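Cytochrome P450 monooxygenase (PDB 6KBH) probably catalyses monooxygenation at a haem iron, with the FMN reductase and [2Fe-2S] ferredoxin parts that would feed it electrons carried on the same chain. Local coordinates at residues M121-T124 with L125-D129; S733-E736 with E737-G741. All coordinates share one frame; numbering follows the deposited sequence.

Overall arrangement
Contact 1 (121-129) comes first along the chain, in the loop between helix 108-116 and helix 133-139 of the P450 part, where it borders the haem propionates. Contact 2 (733-741) lies far later, between helix 720-726 and strand 744-747, and wraps an iron of the [2Fe-2S] cluster. They share no helix, strand or sheet. The centres of contact 1 and contact 2 are about 39 Å apart, and the nearest atoms of contact 1 and contact 2 about 25 Å. Each is a short loop folded on itself beside a redox cofactor. Contact 2 also touches FMN through I739, consistent with electrons passing from flavin to cluster and then to haem within one self-sufficient chain.

Contact 1 (M121-T124 with L125-D129); sequences MNRT and LVNED. With HEM (protoporphyrin IX containing Fe), chain C.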
# COMPACT_ATOMS: atom_id res chain seq x y z
N MET A 121 -24.17 20.07 13.37
CA MET A 121 -23.03 19.18 13.26
C MET A 121 -21.74 19.92 13.54
O MET A 121 -21.50 21.00 12.98
CB MET A 121 -22.94 18.51 11.89
CG MET A 121 -21.73 17.59 11.85
SD MET A 121 -21.45 16.73 10.32
CE MET A 121 -22.90 15.72 10.36
N ASN A 122 -20.91 19.33 14.39
CA ASN A 122 -19.57 19.83 14.61
C ASN A 122 -18.67 19.46 13.44
O ASN A 122 -18.90 18.46 12.75
CB ASN A 122 -19.00 19.25 15.90
CG ASN A 122 -20.06 19.06 16.96
OD1 ASN A 122 -20.62 17.98 17.11
ND2 ASN A 122 -20.35 20.12 17.71
N ARG A 123 -17.65 20.28 13.22
CA ARG A 123 -16.59 19.91 12.30
C ARG A 123 -15.95 18.61 12.77
O ARG A 123 -15.47 18.53 13.91
CB ARG A 123 -15.58 21.05 12.21
CG ARG A 123 -16.19 22.30 11.58
CD ARG A 123 -15.21 23.46 11.43
NE ARG A 123 -15.74 24.45 10.49
CZ ARG A 123 -15.24 25.67 10.30
NH1 ARG A 123 -14.17 26.07 10.99
NH2 ARG A 123 -15.80 26.48 9.42
N THR A 124 -15.98 17.57 11.93
CA THR A 124 -15.57 16.22 12.32
C THR A 124 -14.43 15.73 11.43
O THR A 124 -14.65 15.17 10.35
CB THR A 124 -16.76 15.26 12.28
OG1 THR A 124 -17.93 15.93 12.77
CG2 THR A 124 -16.49 14.05 13.16
N LEU A 125 -13.22 16.00 11.90
CA LEU A 125 -11.91 15.52 11.44
C LEU A 125 -11.50 16.08 10.09
O LEU A 125 -10.33 16.38 9.89
CB LEU A 125 -11.87 13.99 11.32
CG LEU A 125 -12.30 12.98 12.38
CD1 LEU A 125 -12.65 11.68 11.68
CD2 LEU A 125 -11.17 12.75 13.35
N VAL A 126 -12.46 16.40 9.23
CA VAL A 126 -12.09 16.85 7.89
C VAL A 126 -11.96 18.37 7.89
O VAL A 126 -11.11 18.92 7.18
CB VAL A 126 -13.09 16.38 6.82
CG1 VAL A 126 -12.44 16.41 5.45
CG2 VAL A 126 -13.59 14.97 7.12
N ASN A 127 -12.78 19.04 8.69
CA ASN A 127 -12.77 20.48 8.87
C ASN A 127 -11.98 20.92 10.08
O ASN A 127 -11.61 22.10 10.16
CB ASN A 127 -14.20 20.97 9.04
CG ASN A 127 -15.16 20.22 8.17
OD1 ASN A 127 -16.25 19.85 8.59
ND2 ASN A 127 -14.77 20.02 6.92
N GLU A 128 -11.73 20.03 11.03
CA GLU A 128 -11.19 20.44 12.31
C GLU A 128 -9.78 20.98 12.15
O GLU A 128 -8.91 20.32 11.57
CB GLU A 128 -11.16 19.28 13.29
CG GLU A 128 -12.49 18.65 13.51
CD GLU A 128 -12.52 17.88 14.80
OE1 GLU A 128 -11.98 18.37 15.81
OE2 GLU A 128 -13.06 16.75 14.78
N ASP A 129 -9.56 22.17 12.68
CA ASP A 129 -8.20 22.64 12.81
C ASP A 129 -7.53 21.98 14.01
O ASP A 129 -8.16 21.26 14.79
CB ASP A 129 -8.16 24.16 12.97
CG ASP A 129 -8.55 24.88 11.71
OD1 ASP A 129 -9.16 24.24 10.82
OD2 ASP A 129 -8.25 26.09 11.59
CHA HEM C . -10.38 12.66 4.68
CHB HEM C . -10.45 10.98 -0.08
CHC HEM C . -13.09 6.65 1.43
CHD HEM C . -13.00 8.34 6.13
C1A HEM C . -10.30 12.35 3.25
C2A HEM C . -9.60 13.40 2.51
C3A HEM C . -9.61 12.93 1.19
C4A HEM C . -10.33 11.63 1.26
CMA HEM C . -9.03 13.61 -0.01
CAA HEM C . -8.98 14.66 3.01
CBA HEM C . -7.48 14.64 3.09
CGA HEM C . -6.77 15.75 3.79
O1A HEM C . -7.54 16.73 3.93
O2A HEM C . -5.58 15.39 4.04
C1B HEM C . -11.16 9.67 -0.15
C2B HEM C . -11.38 8.85 -1.43
C3B HEM C . -12.20 7.50 -0.95
C4B HEM C . -12.40 7.65 0.55
CMB HEM C . -10.93 9.21 -2.80
CAB HEM C . -12.67 6.36 -1.79
CBB HEM C . -11.69 5.70 -2.69
C1C HEM C . -13.15 7.02 2.87
C2C HEM C . -13.84 5.98 3.60
C3C HEM C . -13.84 6.43 4.90
C4C HEM C . -13.13 7.70 4.83
CMC HEM C . -14.43 4.72 3.06
CAC HEM C . -14.41 5.73 6.09
CBC HEM C . -15.65 6.23 6.75
C1D HEM C . -12.28 9.61 5.95
C2D HEM C . -12.10 10.35 7.25
C3D HEM C . -11.28 11.71 6.80
C4D HEM C . -11.11 11.54 5.32
CMD HEM C . -12.57 9.93 8.60
CAD HEM C . -10.82 12.82 7.68
CBD HEM C . -9.58 12.53 8.47
CGD HEM C . -8.85 13.70 9.02
O1D HEM C . -9.23 14.72 8.39
O2D HEM C . -8.06 13.35 9.93
NA HEM C . -10.76 11.25 2.51
NB HEM C . -11.71 8.93 1.04
NC HEM C . -12.70 8.08 3.61
ND HEM C . -11.67 10.23 4.69
FE HEM C . -11.82 9.64 2.81
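R123 lays the aliphatic part of its side chain against N127 four residues on. Its CB meets N127 CB at 3.5 Å, and CG, set anti to the carbonyl carbon (chi1 -66°), packs on that same atom. R123 CD follows at 3.6 Å from N127 CB, and R123 NE draws off to 4.1 Å from it. The two side chains cross at about a right angle, with guanidinium and amide planes 69° apart; the nearest atoms are all carbons. An arginine suits this exposed place because its methylenes can pack while its charged end stays near solvent. T124, more buried, ties its hydroxyl back into the loop: OG1 donates to N122 O at 2.7 Å, from 46° above the carbonyl plane. Next comes a turn like a classic gamma turn, centred on L125 at positive phi, with a weak bond from V126 N to T124 O at 2.8 Å. This is the loop leading into helix 133-139, probably helix C of the P450 fold, whose H133 and R137 bind the haem. L125 and V126 belong to the haem pocket themselves: L125 CD1 lies 3.5 Å from the haem methyl carbon CMD, and V126 CG2 lies 3.6 Å from CAD, the first carbon of a propionate arm. The carbonyl of L125 is also hydrogen-bonded to H391 ND1. Behind the turn, E128 reaches back with OE2 to accept from L125 N at 3.0 Å, though the placing of that oxygen is less sure, and it pairs with the hydroxyl of Y271 on helix 269-281. Were E128 exchanged for an alanine, the L125 amide and the Y271 hydroxyl would probably lose their shared carboxylate, leaving the turn freer to shift. Glutamate's second oxygen, OE1, makes a long, weak ion pair with R136.

Contact 2 (S733-E736 with E737-G741); sequences SDCE and EGICG. With FES (Fe2/s2 (inorganic) cluster), chain D.
C735 and C740 converge on one iron, FE1, each sulfur 2.3 Å from it. They begin the cysteine-rich cluster-binding loop of plant-type ferredoxins, and C743 and C773 complete the cluster's protein ligands. C735 SG, placed between its backbone N and carbonyl carbon (chi1 81°), also accepts hydrogen bonds from three backbone amides of the following turn. The straightest comes from I739 N at 3.3 Å (161°); E737 N and C740 N give weak bonds. Such donors would probably ease negative charge on the thiolate and so influence the cluster's potential. Glycine suits positions 738 and 741, where phi is positive; at G741 a side chain would meet the preceding carbonyl. I739 CG2 packs 3.6 Å from C735 CB, and the isoleucine also touches FMN. The acidic side chains turn to arginines: salt bridges join D734 to R564 and E737 to R545. C740 O accepts from R567. The loop runs from helix 720-726 to strand 744-747, and D734 and C740 rest on S519 and Q521 of strand 518-523, at the edge of the flavin domain's antiparallel sheet.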
# COMPACT_ATOMS: atom_id res chain seq x y z
N SER A 733 5.58 -5.60 5.62
CA SER A 733 6.42 -6.39 6.50
C SER A 733 6.16 -7.86 6.21
O SER A 733 5.01 -8.32 6.32
CB SER A 733 6.14 -6.07 7.97
OG SER A 733 4.81 -6.41 8.33
N ASP A 734 7.21 -8.59 5.85
CA ASP A 734 7.09 -10.01 5.53
C ASP A 734 7.57 -10.91 6.66
O ASP A 734 6.87 -11.85 7.05
CB ASP A 734 7.88 -10.33 4.25
CG ASP A 734 7.19 -9.82 3.00
OD1 ASP A 734 5.96 -9.61 3.03
OD2 ASP A 734 7.88 -9.65 1.97
N CYS A 735 8.76 -10.64 7.20
CA CYS A 735 9.37 -11.48 8.22
C CYS A 735 9.24 -10.89 9.62
O CYS A 735 8.82 -11.59 10.55
CB CYS A 735 10.85 -11.70 7.90
SG CYS A 735 11.91 -10.33 8.41
N GLU A 736 9.61 -9.62 9.79
CA GLU A 736 9.58 -8.93 11.08
C GLU A 736 10.44 -9.63 12.12
O GLU A 736 10.27 -9.41 13.33
CB GLU A 736 8.14 -8.75 11.57
CG GLU A 736 7.21 -8.30 10.46
CD GLU A 736 5.76 -8.27 10.88
OE1 GLU A 736 5.49 -8.32 12.10
OE2 GLU A 736 4.89 -8.19 9.99
N GLU A 737 11.35 -10.49 11.67
CA GLU A 737 12.40 -11.06 12.49
C GLU A 737 13.75 -10.42 12.20
O GLU A 737 14.77 -10.87 12.74
CB GLU A 737 12.47 -12.58 12.27
CG GLU A 737 11.14 -13.30 12.41
CD GLU A 737 11.23 -14.78 12.09
OE1 GLU A 737 12.35 -15.27 11.81
OE2 GLU A 737 10.18 -15.46 12.11
N GLY A 738 13.77 -9.39 11.36
CA GLY A 738 15.01 -8.74 10.98
C GLY A 738 15.78 -9.43 9.88
O GLY A 738 16.98 -9.16 9.72
N ILE A 739 15.14 -10.30 9.10
CA ILE A 739 15.86 -11.21 8.23
C ILE A 739 15.63 -10.94 6.74
O ILE A 739 16.52 -11.21 5.93
CB ILE A 739 15.52 -12.68 8.58
CG1 ILE A 739 16.60 -13.62 8.06
CG2 ILE A 739 14.16 -13.08 8.04
CD1 ILE A 739 16.41 -15.05 8.51
N CYS A 740 14.47 -10.41 6.35
CA CYS A 740 14.12 -10.36 4.94
C CYS A 740 14.46 -9.04 4.26
O CYS A 740 14.80 -9.05 3.07
CB CYS A 740 12.63 -10.66 4.75
SG CYS A 740 11.52 -9.28 5.10
N GLY A 741 14.37 -7.92 4.96
CA GLY A 741 14.73 -6.63 4.40
C GLY A 741 13.57 -5.82 3.87
O GLY A 741 13.78 -4.66 3.48
FE1 FES D . 11.81 -8.37 7.19
FE2 FES D . 11.71 -6.02 9.03
S1 FES D . 10.25 -7.19 8.02
S2 FES D . 13.27 -7.20 8.19